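PDB 5SWC: carbonic anhydrase from Synechocystis sp., which catalyses the reversible, zinc-dependent hydration of carbon dioxide to hydrogencarbonate and supplies CO2 to RuBisCO inside the carboxysome. Local coordinates for residues A[84-89]-A[94-99]. Sequence-based numbering, arbitrary orientation.
Sequences NIIPPY and GGEGAA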
ATOM      1  N   ASN A  84     -10.313  14.067  14.191  1.00 10.57           N
ATOM      2  CA  ASN A  84     -11.418  14.296  13.249  1.00 10.52           C
ATOM      3  C   ASN A  84     -10.921  14.473  11.812  1.00 11.28           C
ATOM      4  O   ASN A  84     -11.313  15.397  11.109  1.00 11.16           O
ATOM      5  CB  ASN A  84     -12.402  15.404  13.715  1.00  9.61           C
ATOM      6  CG  ASN A  84     -11.755  16.717  14.079  1.00 10.62           C
ATOM      7  OD1 ASN A  84     -11.467  16.940  15.281  1.00 11.57           O
ATOM      8  ND2 ASN A  84     -11.598  17.621  13.115  1.00 11.49           N
ATOM      9  N   ILE A  85     -10.090  13.512  11.411  1.00 10.57           N
ATOM     10  CA  ILE A  85      -9.423  13.553  10.114  1.00 11.29           C
ATOM     11  C   ILE A  85     -10.085  12.588   9.128  1.00 11.80           C
ATOM     12  O   ILE A  85     -10.427  11.452   9.478  1.00 11.07           O
ATOM     13  CB  ILE A  85      -7.914  13.184  10.308  1.00  9.92           C
ATOM     14  CG1 ILE A  85      -7.218  14.353  10.967  1.00 12.19           C
ATOM     15  CG2 ILE A  85      -7.266  12.819   8.983  1.00 12.77           C
ATOM     16  CD1 ILE A  85      -5.917  13.992  11.597  1.00 14.81           C
ATOM     17  N   ILE A  86     -10.259  13.058   7.899  1.00 10.93           N
ATOM     18  CA  ILE A  86     -10.718  12.231   6.764  1.00 10.72           C
ATOM     19  C   ILE A  86      -9.601  12.241   5.728  1.00 11.09           C
ATOM     20  O   ILE A  86      -9.369  13.263   5.098  1.00 13.02           O
ATOM     21  CB  ILE A  86     -12.007  12.762   6.159  1.00 12.53           C
ATOM     22  CG1 ILE A  86     -13.137  12.809   7.220  1.00 12.97           C
ATOM     23  CG2 ILE A  86     -12.412  11.868   4.956  1.00 14.04           C
ATOM     24  CD1 ILE A  86     -13.576  11.485   7.721  1.00 15.97           C
ATOM     25  N   PRO A  87      -8.908  11.103   5.534  1.00 10.58           N
ATOM     26  CA  PRO A  87      -7.852  11.125   4.529  1.00 11.34           C
ATOM     27  C   PRO A  87      -8.413  11.437   3.130  1.00 11.93           C
ATOM     28  O   PRO A  87      -9.574  11.134   2.840  1.00 12.50           O
ATOM     29  CB  PRO A  87      -7.259   9.700   4.606  1.00 12.14           C
ATOM     30  CG  PRO A  87      -7.577   9.242   6.025  1.00 12.58           C
ATOM     31  CD  PRO A  87      -8.955   9.845   6.268  1.00 10.93           C
ATOM     32  N   PRO A  88      -7.587  11.974   2.255  1.00 11.47           N
ATOM     33  CA  PRO A  88      -8.009  12.079   0.844  1.00 12.54           C
ATOM     34  C   PRO A  88      -8.404  10.717   0.286  1.00 11.88           C
ATOM     35  O   PRO A  88      -7.927   9.661   0.739  1.00 12.63           O
ATOM     36  CB  PRO A  88      -6.761  12.607   0.143  1.00 14.03           C
ATOM     37  CG  PRO A  88      -5.979  13.297   1.249  1.00 13.00           C
ATOM     38  CD  PRO A  88      -6.205  12.445   2.432  1.00 11.79           C
ATOM     39  N   TYR A  89      -9.263  10.744  -0.727  1.00 11.93           N
ATOM     40  CA  TYR A  89      -9.736   9.541  -1.369  1.00 10.98           C
ATOM     41  C   TYR A  89      -8.594   8.704  -1.901  1.00 11.99           C
ATOM     42  O   TYR A  89      -7.772   9.186  -2.690  1.00 12.78           O
ATOM     43  CB  TYR A  89     -10.682   9.927  -2.506  1.00 12.54           C
ATOM     44  CG  TYR A  89     -11.132   8.793  -3.376  1.00 13.36           C
ATOM     45  CD1 TYR A  89     -11.791   7.695  -2.814  1.00 14.35           C
ATOM     46  CD2 TYR A  89     -10.898   8.825  -4.726  1.00 13.07           C
ATOM     47  CE1 TYR A  89     -12.198   6.644  -3.642  1.00 19.12           C
ATOM     48  CE2 TYR A  89     -11.287   7.770  -5.558  1.00 14.60           C
ATOM     49  CZ  TYR A  89     -11.956   6.700  -4.976  1.00 18.64           C
ATOM     50  OH  TYR A  89     -12.331   5.669  -5.854  1.00 22.77           O
ATOM     51  N   GLY A  94      -8.526   2.494   6.239  1.00 13.65           N
ATOM     52  CA  GLY A  94      -9.206   2.306   7.527  1.00 14.24           C
ATOM     53  C   GLY A  94     -10.678   2.629   7.398  1.00 13.67           C
ATOM     54  O   GLY A  94     -11.277   2.500   6.311  1.00 15.05           O
ATOM     55  N   GLY A  95     -11.297   3.011   8.500  1.00 12.49           N
ATOM     56  CA  GLY A  95     -12.739   3.063   8.534  1.00 12.60           C
ATOM     57  C   GLY A  95     -13.400   4.272   7.922  1.00 13.05           C
ATOM     58  O   GLY A  95     -14.609   4.224   7.640  1.00 12.50           O
ATOM     59  N   GLU A  96     -12.648   5.348   7.780  1.00 12.84           N
ATOM     60  CA  GLU A  96     -13.254   6.647   7.494  1.00 13.39           C
ATOM     61  C   GLU A  96     -14.016   6.714   6.193  1.00 12.44           C
ATOM     62  O   GLU A  96     -15.200   7.058   6.152  1.00 12.48           O
ATOM     63  CB  GLU A  96     -12.139   7.725   7.532  1.00 12.31           C
ATOM     64  CG  GLU A  96     -11.637   8.025   8.933  1.00 13.59           C
ATOM     65  CD  GLU A  96     -10.642   7.051   9.507  1.00 15.64           C
ATOM     66  OE1 GLU A  96     -10.061   6.219   8.785  1.00 15.11           O
ATOM     67  OE2 GLU A  96     -10.467   7.112  10.742  1.00 16.12           O
ATOM     68  N   GLY A  97     -13.336   6.410   5.105  1.00 13.83           N
ATOM     69  CA  GLY A  97     -13.974   6.515   3.810  1.00 15.37           C
ATOM     70  C   GLY A  97     -15.153   5.584   3.687  1.00 13.46           C
ATOM     71  O   GLY A  97     -16.178   5.968   3.155  1.00 13.96           O
ATOM     72  N   ALA A  98     -15.004   4.360   4.156  1.00 12.13           N
ATOM     73  CA  ALA A  98     -16.084   3.389   4.160  1.00 13.24           C
ATOM     74  C   ALA A  98     -17.307   3.869   4.912  1.00 12.81           C
ATOM     75  O   ALA A  98     -18.446   3.683   4.471  1.00 13.31           O
ATOM     76  CB  ALA A  98     -15.593   2.078   4.735  1.00 14.27           C
ATOM     77  N   ALA A  99     -17.105   4.440   6.088  1.00 12.16           N
ATOM     78  CA  ALA A  99     -18.230   4.893   6.891  1.00 11.15           C
ATOM     79  C   ALA A  99     -18.970   6.035   6.199  1.00 12.03           C
ATOM     80  O   ALA A  99     -20.193   6.084   6.188  1.00 13.16           O
ATOM     81  CB  ALA A  99     -17.782   5.281   8.251  1.00 11.75           C
TER
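Glu96, in the first turn of helix 95-106, lays CB and CG against the carbonyl oxygen of Ile85, the CD1 tip of Ile86 and the ring CD of Pro87. The contact is van der Waals packing, with no hydrogen bond joining the two segments. Glu96 CB is shared between two partners, Ile86 CD1 at 4.0 Å and Pro87 CD at 4.0 Å, while Glu96 CG rests on Ile85 O at 3.7 Å. The Ile86 and Glu96 side chains run antiparallel alongside one another, and that of Pro87 lies roughly perpendicular to the glutamate chain. Ile86 brings its CG1 branch to the helix with CG1 anti to the carbonyl carbon (chi1 -59°), and the terminal CD1 does the touching.

The Glu96 chain is bent at chi2 (80°), so the carboxylate turns aside instead of running on from an extended chain, and both of its oxygens find hydrogen-bond partners outside the pair. Asn81 ND2 serves Glu96 OE2 and also Ile85 O, linking the buried acid to the loop. Across the subunit interface, Gly95 N bonds to Glu96 OE1 of the second subunit, and Glu96 OE2 makes a weak bond back to Gly95 N of that subunit.

The contact packs the loop after strand 76-81 against the first turn of helix 95-106, with the Ile85 side chain about 9 Å from the zinc ion. On the loop's other flanks, Ile86 N and O bond to Gln177 and Asn180 of helix 162-181, Trp142 of helix 137-143 packs on Ile85, Pro87 and Glu96, and Ile86 touches Ile56 of strand 53-58.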